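Local coordinates for cytochrome c, putative (Shewanella oneidensis, PDB 1SP3), which carries eight c-type hemes and probably passes electrons among them as a respiratory reductase of tetrathionate, at residues Ala231-His236 with Trp395-His400; Gly202-Ile207 with Ala289-Thr294; Gln21-His26 with Asp92-Asp97. All coordinates share one frame; numbering follows the deposited sequence.

Contact 1: Ala231-His236 with Trp395-His400; sequences ACQTCH and WWRINH. With HEC (heme c), chain I.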
# COMPACT_ATOMS: atom_id res chain seq x y z
N ALA A 231 7.81 6.82 -18.17
CA ALA A 231 6.42 6.98 -17.69
C ALA A 231 6.18 8.38 -17.30
O ALA A 231 7.08 9.02 -16.75
CB ALA A 231 6.18 6.10 -16.44
N CYS A 232 4.96 8.88 -17.51
CA CYS A 232 4.66 10.25 -17.09
C CYS A 232 5.07 10.48 -15.66
O CYS A 232 5.62 11.52 -15.29
CB CYS A 232 3.14 10.60 -17.24
SG CYS A 232 2.34 10.02 -18.73
N GLN A 233 4.71 9.51 -14.81
CA GLN A 233 4.94 9.58 -13.36
C GLN A 233 6.40 9.84 -13.06
O GLN A 233 6.73 10.53 -12.13
CB GLN A 233 4.54 8.22 -12.74
CG GLN A 233 2.99 8.00 -12.65
CD GLN A 233 2.46 7.26 -13.81
OE1 GLN A 233 3.01 7.36 -14.94
NE2 GLN A 233 1.42 6.44 -13.57
N THR A 234 7.33 9.30 -13.84
CA THR A 234 8.76 9.57 -13.57
C THR A 234 9.16 11.04 -13.56
O THR A 234 9.78 11.55 -12.61
CB THR A 234 9.59 8.70 -14.56
OG1 THR A 234 9.38 7.33 -14.23
CG2 THR A 234 11.18 8.92 -14.42
N CYS A 235 8.83 11.77 -14.62
CA CYS A 235 9.18 13.20 -14.65
C CYS A 235 8.33 14.09 -13.72
O CYS A 235 8.78 15.10 -13.20
CB CYS A 235 9.12 13.69 -16.09
SG CYS A 235 10.44 12.84 -17.08
N HIS A 236 7.09 13.70 -13.50
CA HIS A 236 6.08 14.55 -12.89
C HIS A 236 5.84 14.28 -11.43
O HIS A 236 5.09 15.01 -10.78
CB HIS A 236 4.81 14.39 -13.68
CG HIS A 236 4.89 15.09 -15.00
ND1 HIS A 236 5.02 16.47 -15.07
CD2 HIS A 236 4.93 14.64 -16.27
CE1 HIS A 236 5.11 16.83 -16.33
NE2 HIS A 236 5.01 15.75 -17.08
N TRP A 395 9.19 -2.96 -3.10
CA TRP A 395 8.96 -1.92 -4.14
C TRP A 395 7.49 -1.57 -4.18
O TRP A 395 6.68 -2.48 -4.18
CB TRP A 395 9.39 -2.40 -5.52
CG TRP A 395 10.88 -2.50 -5.58
CD1 TRP A 395 11.67 -3.34 -4.84
CD2 TRP A 395 11.79 -1.65 -6.32
NE1 TRP A 395 13.00 -3.10 -5.09
CE2 TRP A 395 13.11 -2.08 -6.01
CE3 TRP A 395 11.61 -0.61 -7.25
CZ2 TRP A 395 14.26 -1.47 -6.52
CZ3 TRP A 395 12.74 -0.04 -7.86
CH2 TRP A 395 14.06 -0.46 -7.47
N TRP A 396 7.16 -0.28 -4.13
CA TRP A 396 5.79 0.18 -4.32
C TRP A 396 5.84 1.29 -5.31
O TRP A 396 6.71 2.16 -5.21
CB TRP A 396 5.18 0.85 -3.06
CG TRP A 396 4.83 -0.06 -1.97
CD1 TRP A 396 3.62 -0.68 -1.73
CD2 TRP A 396 5.70 -0.48 -0.96
NE1 TRP A 396 3.71 -1.45 -0.59
CE2 TRP A 396 4.99 -1.35 -0.11
CE3 TRP A 396 7.04 -0.23 -0.70
CZ2 TRP A 396 5.60 -2.00 0.97
CZ3 TRP A 396 7.62 -0.83 0.34
CH2 TRP A 396 6.89 -1.71 1.20
N ARG A 397 4.84 1.31 -6.19
CA ARG A 397 4.72 2.31 -7.23
C ARG A 397 4.40 3.66 -6.62
O ARG A 397 3.62 3.73 -5.69
CB ARG A 397 3.55 1.96 -8.15
CG ARG A 397 3.83 0.67 -8.88
CD ARG A 397 2.89 0.41 -9.97
NE ARG A 397 2.94 1.58 -10.90
CZ ARG A 397 1.98 1.84 -11.79
NH1 ARG A 397 0.91 1.05 -11.87
NH2 ARG A 397 2.07 2.90 -12.58
N ILE A 398 4.88 4.71 -7.27
CA ILE A 398 4.55 6.04 -6.88
C ILE A 398 3.64 6.62 -7.97
O ILE A 398 4.07 6.77 -9.07
CB ILE A 398 5.85 6.88 -6.77
CG1 ILE A 398 6.72 6.43 -5.57
CG2 ILE A 398 5.49 8.33 -6.58
CD1 ILE A 398 5.86 6.61 -4.25
N ASN A 399 2.43 7.07 -7.62
CA ASN A 399 1.47 7.58 -8.57
C ASN A 399 0.83 8.91 -8.24
O ASN A 399 0.17 9.48 -9.14
CB ASN A 399 0.34 6.56 -8.85
CG ASN A 399 0.86 5.30 -9.55
OD1 ASN A 399 1.12 5.25 -10.76
ND2 ASN A 399 0.99 4.26 -8.76
N HIS A 400 0.95 9.36 -7.00
CA HIS A 400 0.29 10.58 -6.50
C HIS A 400 1.32 11.68 -6.21
O HIS A 400 2.50 11.41 -6.36
CB HIS A 400 -0.67 10.28 -5.34
CG HIS A 400 -1.53 9.09 -5.63
ND1 HIS A 400 -1.11 7.79 -5.36
CD2 HIS A 400 -2.70 8.98 -6.29
CE1 HIS A 400 -2.03 6.94 -5.82
NE2 HIS A 400 -3.01 7.63 -6.37
FE HEC I . 5.28 16.24 -18.99
CHA HEC I . 4.97 19.46 -18.76
CHB HEC I . 1.92 15.77 -18.83
CHC HEC I . 5.62 12.82 -19.87
CHD HEC I . 8.65 16.39 -18.66
NA HEC I . 3.64 17.43 -18.88
C1A HEC I . 3.78 18.78 -18.87
C2A HEC I . 2.44 19.31 -18.79
C3A HEC I . 1.56 18.31 -18.82
C4A HEC I . 2.32 17.08 -18.83
CMA HEC I . 0.01 18.48 -18.82
CAA HEC I . 2.12 20.83 -18.80
CBA HEC I . 2.18 21.23 -20.28
CGA HEC I . 2.04 22.74 -20.40
O1A HEC I . 0.94 23.25 -20.23
O2A HEC I . 3.06 23.43 -20.60
NB HEC I . 4.05 14.63 -19.31
C1B HEC I . 2.69 14.67 -19.08
C2B HEC I . 2.16 13.39 -19.34
C3B HEC I . 3.15 12.60 -19.68
C4B HEC I . 4.36 13.35 -19.67
CMB HEC I . 0.65 13.08 -19.31
CAB HEC I . 3.04 11.13 -20.13
CBB HEC I . 2.25 11.03 -21.23
NC HEC I . 6.84 14.84 -19.22
C1C HEC I . 6.73 13.50 -19.49
C2C HEC I . 8.03 12.94 -19.42
C3C HEC I . 8.89 13.94 -19.06
C4C HEC I . 8.13 15.16 -18.94
CMC HEC I . 8.28 11.44 -19.64
CAC HEC I . 10.43 13.84 -18.78
CBC HEC I . 11.34 13.15 -19.56
ND HEC I . 6.63 17.63 -18.72
C1D HEC I . 7.98 17.55 -18.60
C2D HEC I . 8.57 18.87 -18.46
C3D HEC I . 7.41 19.77 -18.39
C4D HEC I . 6.26 18.96 -18.63
CMD HEC I . 10.10 19.20 -18.25
CAD HEC I . 7.42 21.35 -18.24
CBD HEC I . 7.65 21.87 -19.68
CGD HEC I . 6.26 22.22 -20.20
O1D HEC I . 5.53 23.02 -19.47
O2D HEC I . 5.87 21.70 -21.32
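Gln233 lays its side chain against the turn at Ile398 and Asn399, its CG 3.9 Å from the carbonyl O of Ile398 and its amide at the carboxamide of Asn399. The chain bends at its second torsion (chi2 94°), which swings the amide toward Asn399. There NE2 of Gln233 donates to OD1 of Asn399 over 3.1 Å. The approach lies in the acceptor's carbonyl plane but is not straight, with 142° at the hydrogen, and the two amide planes stand 65° apart. NE2 of Gln233 also comes within 3.7 Å of NH2 of Arg397, an approach of two donors that do not bond. Asp205 probably eases this approach: one carboxylate oxygen forms a salt bridge with the guanidinium, and the other probably accepts from the glutamine amide.

Gln233 is the first variable residue of a CXXCH heme c motif. On the short helix, Cys232 SG is joined to CAB of the heme at 1.9 Å and Cys235 SG to CAC at 2.0 Å, while His236 NE2 binds the iron at 2.0 Å, with His218 as the other axial ligand. Asn399 precedes His400, an axial ligand of a different heme. Were Gln233 cut back to an alanine, Asn399 OD1 and one Asp205 oxygen would probably lose this donor, and the Asn399 amide would be less firmly fixed in rotation. Gln233 NE2 is thus shared between Asn399 OD1 and, probably, Asp205, and the charge of Arg397 is met by Asp205, between two buried heme-binding segments; the guanidinium probably helps keep Asp205 ionised.

Contact 2: Gly202-Ile207 with Ala289-Thr294; sequences GGIDHI and AWYNGT. With HEC (heme c), chain G.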
# COMPACT_ATOMS: atom_id res chain seq x y z
N GLY A 202 -3.58 -6.02 -20.60
CA GLY A 202 -2.81 -5.17 -21.52
C GLY A 202 -3.15 -3.67 -21.37
O GLY A 202 -3.39 -2.95 -22.37
N GLY A 203 -3.21 -3.22 -20.11
CA GLY A 203 -3.13 -1.81 -19.78
C GLY A 203 -2.36 -1.78 -18.46
O GLY A 203 -2.92 -2.23 -17.45
N ILE A 204 -1.08 -1.33 -18.49
CA ILE A 204 -0.21 -1.19 -17.27
C ILE A 204 -0.94 -0.34 -16.23
O ILE A 204 -0.96 -0.65 -15.01
CB ILE A 204 1.24 -0.55 -17.55
CG1 ILE A 204 2.14 -1.39 -18.51
CG2 ILE A 204 1.95 -0.29 -16.21
CD1 ILE A 204 3.61 -0.83 -18.69
N ASP A 205 -1.55 0.73 -16.73
CA ASP A 205 -2.35 1.63 -15.92
C ASP A 205 -3.74 1.65 -16.50
O ASP A 205 -3.92 2.18 -17.59
CB ASP A 205 -1.74 3.04 -15.95
CG ASP A 205 -0.40 3.14 -15.18
OD1 ASP A 205 -0.10 2.21 -14.42
OD2 ASP A 205 0.41 4.09 -15.29
N HIS A 206 -4.71 1.08 -15.78
CA HIS A 206 -6.12 1.34 -16.05
C HIS A 206 -6.55 2.83 -16.01
O HIS A 206 -7.20 3.29 -16.94
CB HIS A 206 -7.06 0.55 -15.15
CG HIS A 206 -8.51 0.77 -15.50
ND1 HIS A 206 -9.15 0.05 -16.49
CD2 HIS A 206 -9.41 1.68 -15.06
CE1 HIS A 206 -10.39 0.49 -16.62
NE2 HIS A 206 -10.58 1.47 -15.75
N ILE A 207 -6.26 3.55 -14.94
CA ILE A 207 -6.35 5.00 -14.98
C ILE A 207 -4.95 5.28 -15.37
O ILE A 207 -4.09 4.66 -14.84
CB ILE A 207 -6.40 5.61 -13.57
CG1 ILE A 207 -7.40 4.88 -12.67
CG2 ILE A 207 -6.47 7.24 -13.61
CD1 ILE A 207 -7.08 5.10 -11.25
N ALA A 289 12.68 2.18 -12.16
CA ALA A 289 12.91 0.84 -12.66
C ALA A 289 12.05 0.56 -13.87
O ALA A 289 10.95 1.12 -13.95
CB ALA A 289 12.76 -0.24 -11.54
N TRP A 290 12.57 -0.23 -14.81
CA TRP A 290 11.72 -0.82 -15.83
C TRP A 290 10.50 -1.49 -15.24
O TRP A 290 10.59 -2.27 -14.26
CB TRP A 290 12.48 -1.82 -16.73
CG TRP A 290 13.54 -1.15 -17.55
CD1 TRP A 290 14.90 -1.19 -17.36
CD2 TRP A 290 13.31 -0.24 -18.63
NE1 TRP A 290 15.53 -0.38 -18.27
CE2 TRP A 290 14.58 0.24 -19.05
CE3 TRP A 290 12.14 0.25 -19.27
CZ2 TRP A 290 14.73 1.11 -20.11
CZ3 TRP A 290 12.28 1.08 -20.32
CH2 TRP A 290 13.56 1.53 -20.72
N TYR A 291 9.34 -1.19 -15.83
CA TYR A 291 8.14 -1.84 -15.38
C TYR A 291 7.25 -2.08 -16.56
O TYR A 291 6.86 -1.13 -17.25
CB TYR A 291 7.41 -0.97 -14.33
CG TYR A 291 6.08 -1.52 -13.75
CD1 TYR A 291 6.02 -2.77 -13.11
CD2 TYR A 291 4.90 -0.77 -13.86
CE1 TYR A 291 4.81 -3.24 -12.59
CE2 TYR A 291 3.66 -1.26 -13.32
CZ TYR A 291 3.66 -2.49 -12.66
OH TYR A 291 2.46 -2.98 -12.20
N ASN A 292 6.82 -3.34 -16.71
CA ASN A 292 5.89 -3.73 -17.81
C ASN A 292 4.51 -4.17 -17.35
O ASN A 292 3.76 -4.78 -18.13
CB ASN A 292 6.49 -4.90 -18.62
CG ASN A 292 6.60 -6.21 -17.77
OD1 ASN A 292 6.00 -6.33 -16.68
ND2 ASN A 292 7.40 -7.15 -18.23
N GLY A 293 4.12 -3.84 -16.13
CA GLY A 293 2.79 -4.27 -15.70
C GLY A 293 2.85 -5.54 -14.83
O GLY A 293 1.90 -5.88 -14.15
N THR A 294 3.97 -6.26 -14.83
CA THR A 294 4.03 -7.40 -13.94
C THR A 294 5.10 -7.18 -12.87
O THR A 294 6.05 -6.39 -13.04
CB THR A 294 4.28 -8.77 -14.71
OG1 THR A 294 5.42 -8.61 -15.51
CG2 THR A 294 3.27 -8.97 -15.80
FE HEC G . -4.78 6.76 -6.99
CHA HEC G . -2.99 4.01 -7.96
CHB HEC G . -5.38 5.32 -4.02
CHC HEC G . -6.33 9.70 -5.90
CHD HEC G . -4.34 8.17 -10.04
NA HEC G . -4.24 4.99 -6.08
C1A HEC G . -3.54 3.99 -6.69
C2A HEC G . -3.45 2.89 -5.78
C3A HEC G . -4.09 3.25 -4.68
C4A HEC G . -4.58 4.61 -4.86
CMA HEC G . -4.25 2.41 -3.40
CAA HEC G . -2.68 1.59 -6.07
CBA HEC G . -1.21 1.90 -5.68
CGA HEC G . -0.47 0.57 -5.74
O1A HEC G . -0.77 -0.30 -4.85
O2A HEC G . 0.39 0.34 -6.67
NB HEC G . -5.69 7.39 -5.36
C1B HEC G . -5.84 6.60 -4.22
C2B HEC G . -6.47 7.39 -3.19
C3B HEC G . -6.71 8.61 -3.71
C4B HEC G . -6.25 8.63 -5.07
CMB HEC G . -6.80 6.88 -1.75
CAB HEC G . -7.34 9.84 -2.96
CBB HEC G . -6.69 10.32 -1.84
NC HEC G . -5.25 8.60 -7.80
C1C HEC G . -5.94 9.62 -7.19
C2C HEC G . -6.15 10.63 -8.15
C3C HEC G . -5.58 10.20 -9.30
C4C HEC G . -5.03 8.92 -9.08
CMC HEC G . -6.93 11.95 -7.77
CAC HEC G . -5.57 10.90 -10.72
CBC HEC G . -5.27 12.25 -10.82
ND HEC G . -3.84 6.20 -8.71
C1D HEC G . -3.74 6.93 -9.89
C2D HEC G . -2.96 6.24 -10.89
C3D HEC G . -2.61 4.96 -10.28
C4D HEC G . -3.14 5.03 -8.90
CMD HEC G . -2.57 6.67 -12.39
CAD HEC G . -1.80 3.80 -10.95
CBD HEC G . -2.87 2.71 -11.16
CGD HEC G . -3.63 2.82 -12.46
O1D HEC G . -4.48 1.96 -12.70
O2D HEC G . -3.33 3.71 -13.32
O HOH W 1 0.01 -2.42 -13.27
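Ile204 forks at CB, and both branches turn to the end of the strand at Tyr291 and the turn at Asn292 and Gly293 that follows. The CG2 methyl, anti to the backbone N, meets the tyrosine ring obliquely, 3.5 Å from Tyr291 CE2. The other branch runs alongside the backbone of Asn292 and Gly293: CG1 lies 3.9 Å from Gly293 N, and the extended chain (chi2 -175°) carries CD1 on to 3.6 Å from the carbonyl O of Tyr291 and 3.7 Å from the carbonyl C of Asn292. One isoleucine therefore touches three consecutive residues.

The turn it meets is shaped locally. Gly293 has a positive phi of 99°, where a side chain would collide with the preceding carbonyl O and also crowd Ile204 CG1; its N sits over the centre of one face of the Tyr291 ring. Asn292 OD1 accepts from the backbone N of Thr294 at 2.7 Å, closing an Asx turn, and from Thr294 OG1 as well.

Polar contact across the pair passes through water. The water donates to Ile204 O at 2.7 Å and accepts from Tyr291 OH at 2.7 Å; the same hydroxyl is also hydrogen-bonded to Gly198 N, and Ile204 O to Asn195. Further along the loop, Ile207 N lies near a propionate, its modelled position here doubtful, of the heme whose iron is held by His185 and His400. The chemistry is accordingly divided: apolar branches fill the join between loop and strand, while water and backbone groups tie the tyrosine's polar end to a loop that runs on to that heme.

Contact 3: Gln21-His26 with Asp92-Asp97; sequences QCLTCH and DKTKVD. With HEC (heme c), chain C.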
# COMPACT_ATOMS: atom_id res chain seq x y z
N GLN A 21 -29.47 -2.05 9.16
CA GLN A 21 -30.36 -1.06 8.56
C GLN A 21 -30.11 -0.76 7.05
O GLN A 21 -31.06 -0.93 6.21
CB GLN A 21 -30.35 0.23 9.37
CG GLN A 21 -31.15 0.03 10.73
CD GLN A 21 -32.51 -0.66 10.48
OE1 GLN A 21 -33.33 -0.17 9.66
NE2 GLN A 21 -32.75 -1.81 11.15
N CYS A 22 -28.86 -0.36 6.71
CA CYS A 22 -28.49 -0.03 5.32
C CYS A 22 -28.97 -1.11 4.34
O CYS A 22 -29.49 -0.85 3.26
CB CYS A 22 -26.97 0.13 5.17
SG CYS A 22 -26.20 1.22 6.36
N LEU A 23 -28.80 -2.35 4.73
CA LEU A 23 -29.30 -3.46 3.90
C LEU A 23 -30.84 -3.51 3.71
O LEU A 23 -31.26 -4.16 2.87
CB LEU A 23 -28.88 -4.79 4.52
CG LEU A 23 -27.39 -4.96 4.79
CD1 LEU A 23 -27.19 -6.16 5.74
CD2 LEU A 23 -26.72 -5.23 3.50
N THR A 24 -31.68 -2.87 4.50
CA THR A 24 -33.13 -2.92 4.14
C THR A 24 -33.33 -2.29 2.72
O THR A 24 -34.28 -2.63 2.02
CB THR A 24 -34.03 -2.23 5.22
OG1 THR A 24 -33.52 -0.93 5.58
CG2 THR A 24 -33.99 -3.03 6.58
N CYS A 25 -32.39 -1.43 2.28
CA CYS A 25 -32.51 -0.77 1.00
C CYS A 25 -31.31 -0.93 0.10
O CYS A 25 -31.44 -0.69 -1.10
CB CYS A 25 -32.70 0.71 1.26
SG CYS A 25 -34.20 1.22 2.25
N HIS A 26 -30.12 -1.32 0.63
CA HIS A 26 -28.91 -1.35 -0.17
C HIS A 26 -28.26 -2.74 -0.16
O HIS A 26 -27.04 -2.87 -0.26
CB HIS A 26 -27.88 -0.29 0.31
CG HIS A 26 -28.34 1.14 0.17
ND1 HIS A 26 -28.67 1.71 -1.05
CD2 HIS A 26 -28.54 2.11 1.10
CE1 HIS A 26 -28.99 2.97 -0.87
NE2 HIS A 26 -28.93 3.25 0.42
N ASP A 92 -21.27 -12.91 5.22
CA ASP A 92 -22.20 -12.16 6.04
C ASP A 92 -22.32 -10.65 5.69
O ASP A 92 -21.48 -9.79 6.13
CB ASP A 92 -21.81 -12.33 7.49
CG ASP A 92 -22.87 -11.82 8.44
OD1 ASP A 92 -23.83 -11.08 8.00
OD2 ASP A 92 -22.76 -12.08 9.67
N LYS A 93 -23.44 -10.32 5.04
CA LYS A 93 -23.70 -8.93 4.62
C LYS A 93 -23.79 -7.94 5.75
O LYS A 93 -23.43 -6.77 5.58
CB LYS A 93 -24.90 -8.82 3.67
CG LYS A 93 -24.63 -9.46 2.30
CD LYS A 93 -25.82 -10.36 1.93
CE LYS A 93 -25.61 -11.14 0.65
NZ LYS A 93 -26.53 -10.49 -0.27
N THR A 94 -24.27 -8.36 6.93
CA THR A 94 -24.31 -7.38 8.03
C THR A 94 -22.95 -6.96 8.60
O THR A 94 -22.89 -6.04 9.47
CB THR A 94 -25.24 -7.83 9.19
OG1 THR A 94 -24.60 -8.92 9.82
CG2 THR A 94 -26.50 -8.48 8.62
N LYS A 95 -21.89 -7.60 8.14
CA LYS A 95 -20.53 -7.24 8.58
C LYS A 95 -19.77 -6.27 7.68
O LYS A 95 -18.59 -6.01 7.90
CB LYS A 95 -19.67 -8.52 8.76
CG LYS A 95 -20.26 -9.50 9.81
CD LYS A 95 -20.68 -8.77 11.08
CE LYS A 95 -21.24 -9.77 12.16
NZ LYS A 95 -21.34 -9.10 13.52
N VAL A 96 -20.42 -5.71 6.67
CA VAL A 96 -19.72 -4.74 5.81
C VAL A 96 -19.70 -3.45 6.53
O VAL A 96 -20.63 -3.17 7.25
CB VAL A 96 -20.44 -4.64 4.48
CG1 VAL A 96 -19.81 -3.58 3.55
CG2 VAL A 96 -20.44 -6.04 3.87
N ASP A 97 -18.62 -2.67 6.39
CA ASP A 97 -18.60 -1.34 6.96
C ASP A 97 -19.00 -0.33 5.87
O ASP A 97 -18.23 -0.09 4.93
CB ASP A 97 -17.20 -1.09 7.58
CG ASP A 97 -17.09 0.28 8.31
OD1 ASP A 97 -17.91 1.24 8.05
OD2 ASP A 97 -16.16 0.49 9.16
FE HEC C . -29.09 5.07 1.37
CHA HEC C . -28.70 6.98 -1.34
CHB HEC C . -25.70 4.83 1.78
CHC HEC C . -29.51 3.64 4.48
CHD HEC C . -32.40 4.61 0.71
NA HEC C . -27.45 5.75 0.38
C1A HEC C . -27.53 6.60 -0.69
C2A HEC C . -26.19 6.93 -1.06
C3A HEC C . -25.35 6.34 -0.19
C4A HEC C . -26.15 5.57 0.72
CMA HEC C . -23.81 6.47 -0.15
CAA HEC C . -25.80 7.89 -2.24
CBA HEC C . -25.60 9.21 -1.47
CGA HEC C . -25.32 10.34 -2.40
O1A HEC C . -25.05 11.47 -1.86
O2A HEC C . -25.38 10.09 -3.64
NB HEC C . -27.85 4.36 2.89
C1B HEC C . -26.47 4.34 2.80
C2B HEC C . -25.97 3.75 4.03
C3B HEC C . -27.03 3.43 4.77
C4B HEC C . -28.22 3.83 4.08
CMB HEC C . -24.47 3.53 4.36
CAB HEC C . -27.01 2.88 6.19
CBB HEC C . -26.39 3.75 7.01
NC HEC C . -30.64 4.32 2.39
C1C HEC C . -30.60 3.74 3.64
C2C HEC C . -31.92 3.28 3.96
C3C HEC C . -32.72 3.55 2.91
C4C HEC C . -31.91 4.19 1.90
CMC HEC C . -32.28 2.55 5.31
CAC HEC C . -34.27 3.24 2.73
CBC HEC C . -35.18 3.41 3.72
ND HEC C . -30.36 5.72 -0.08
C1D HEC C . -31.69 5.39 -0.16
C2D HEC C . -32.25 5.98 -1.38
C3D HEC C . -31.10 6.71 -1.97
C4D HEC C . -29.98 6.50 -1.11
CMD HEC C . -33.68 5.89 -1.98
CAD HEC C . -31.15 7.46 -3.32
CBD HEC C . -30.99 6.34 -4.34
CGD HEC C . -31.22 6.84 -5.77
O1D HEC C . -32.41 7.00 -6.24
O2D HEC C . -30.21 7.13 -6.46
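Leu23 is the residue of the helical segment that meets Lys93 and Thr94, while Cys22, Cys25 and His26 of the same segment bind the heme. Gln21 comes first, and its carbonyl O takes two donors from Thr24, the backbone N and OG1. Cys22 follows, with SG joined to heme CAB at 1.9 Å. Leu23 then points at the other segment: CD1 lies 3.8 Å from Thr94 CG2 and 3.8 Å from the carbonyl O of Lys93, while CD2 rests 4.0 Å from Lys93 CB. The leucine crosses both side chains at about a right angle, and Lys93 leads its ammonium away to Thr31. Thr94 offers a methyl rather than its hydroxyl because its first torsion (chi1 70°) turns OG1 to Asp92. Asp92 OD1 receives both that hydroxyl and the Thr94 backbone N, at 3.0 Å for the N, from one face of the carboxylate, an Asx turn at the start of the 3-10 segment.

Beyond Leu23, Cys25 SG makes the second thioether, to CAC, and His26 NE2 binds the iron at 2.1 Å, with His4 as the other axial ligand; ND1 of His26 is hydrogen-bonded to Gln29. This is the CXXCH pattern of c-type cytochromes, with leucine as its first variable residue. Across the contact itself only apolar carbon and one carbonyl meet Leu23, so the join rests on van der Waals packing while Lys93 and Thr94 place their polar ends on Thr31 and Asp92.

Contacts 1 and 2 are neighbours, their centres about 11 Å apart, and both draw on the same mixed sheet, through strands 387-397 and 287-291. They touch through Asp205 of contact 2, which reaches Arg397 and Gln233 of contact 1, and they share a heme, since His400 binds the iron of the heme that Ile207 lies against. Contact 1 is fully buried and polar; contact 2, only partly buried, mixes apolar packing with a water bridge. Contact 3 stands apart at the surface, centres about 37 Å and 36 Å from the others, joining helix 15-34 to a loop mainly by apolar touch. Contacts 1 and 3 both use the first variable residue of a CXXCH motif, a buried glutamine and a partly exposed leucine.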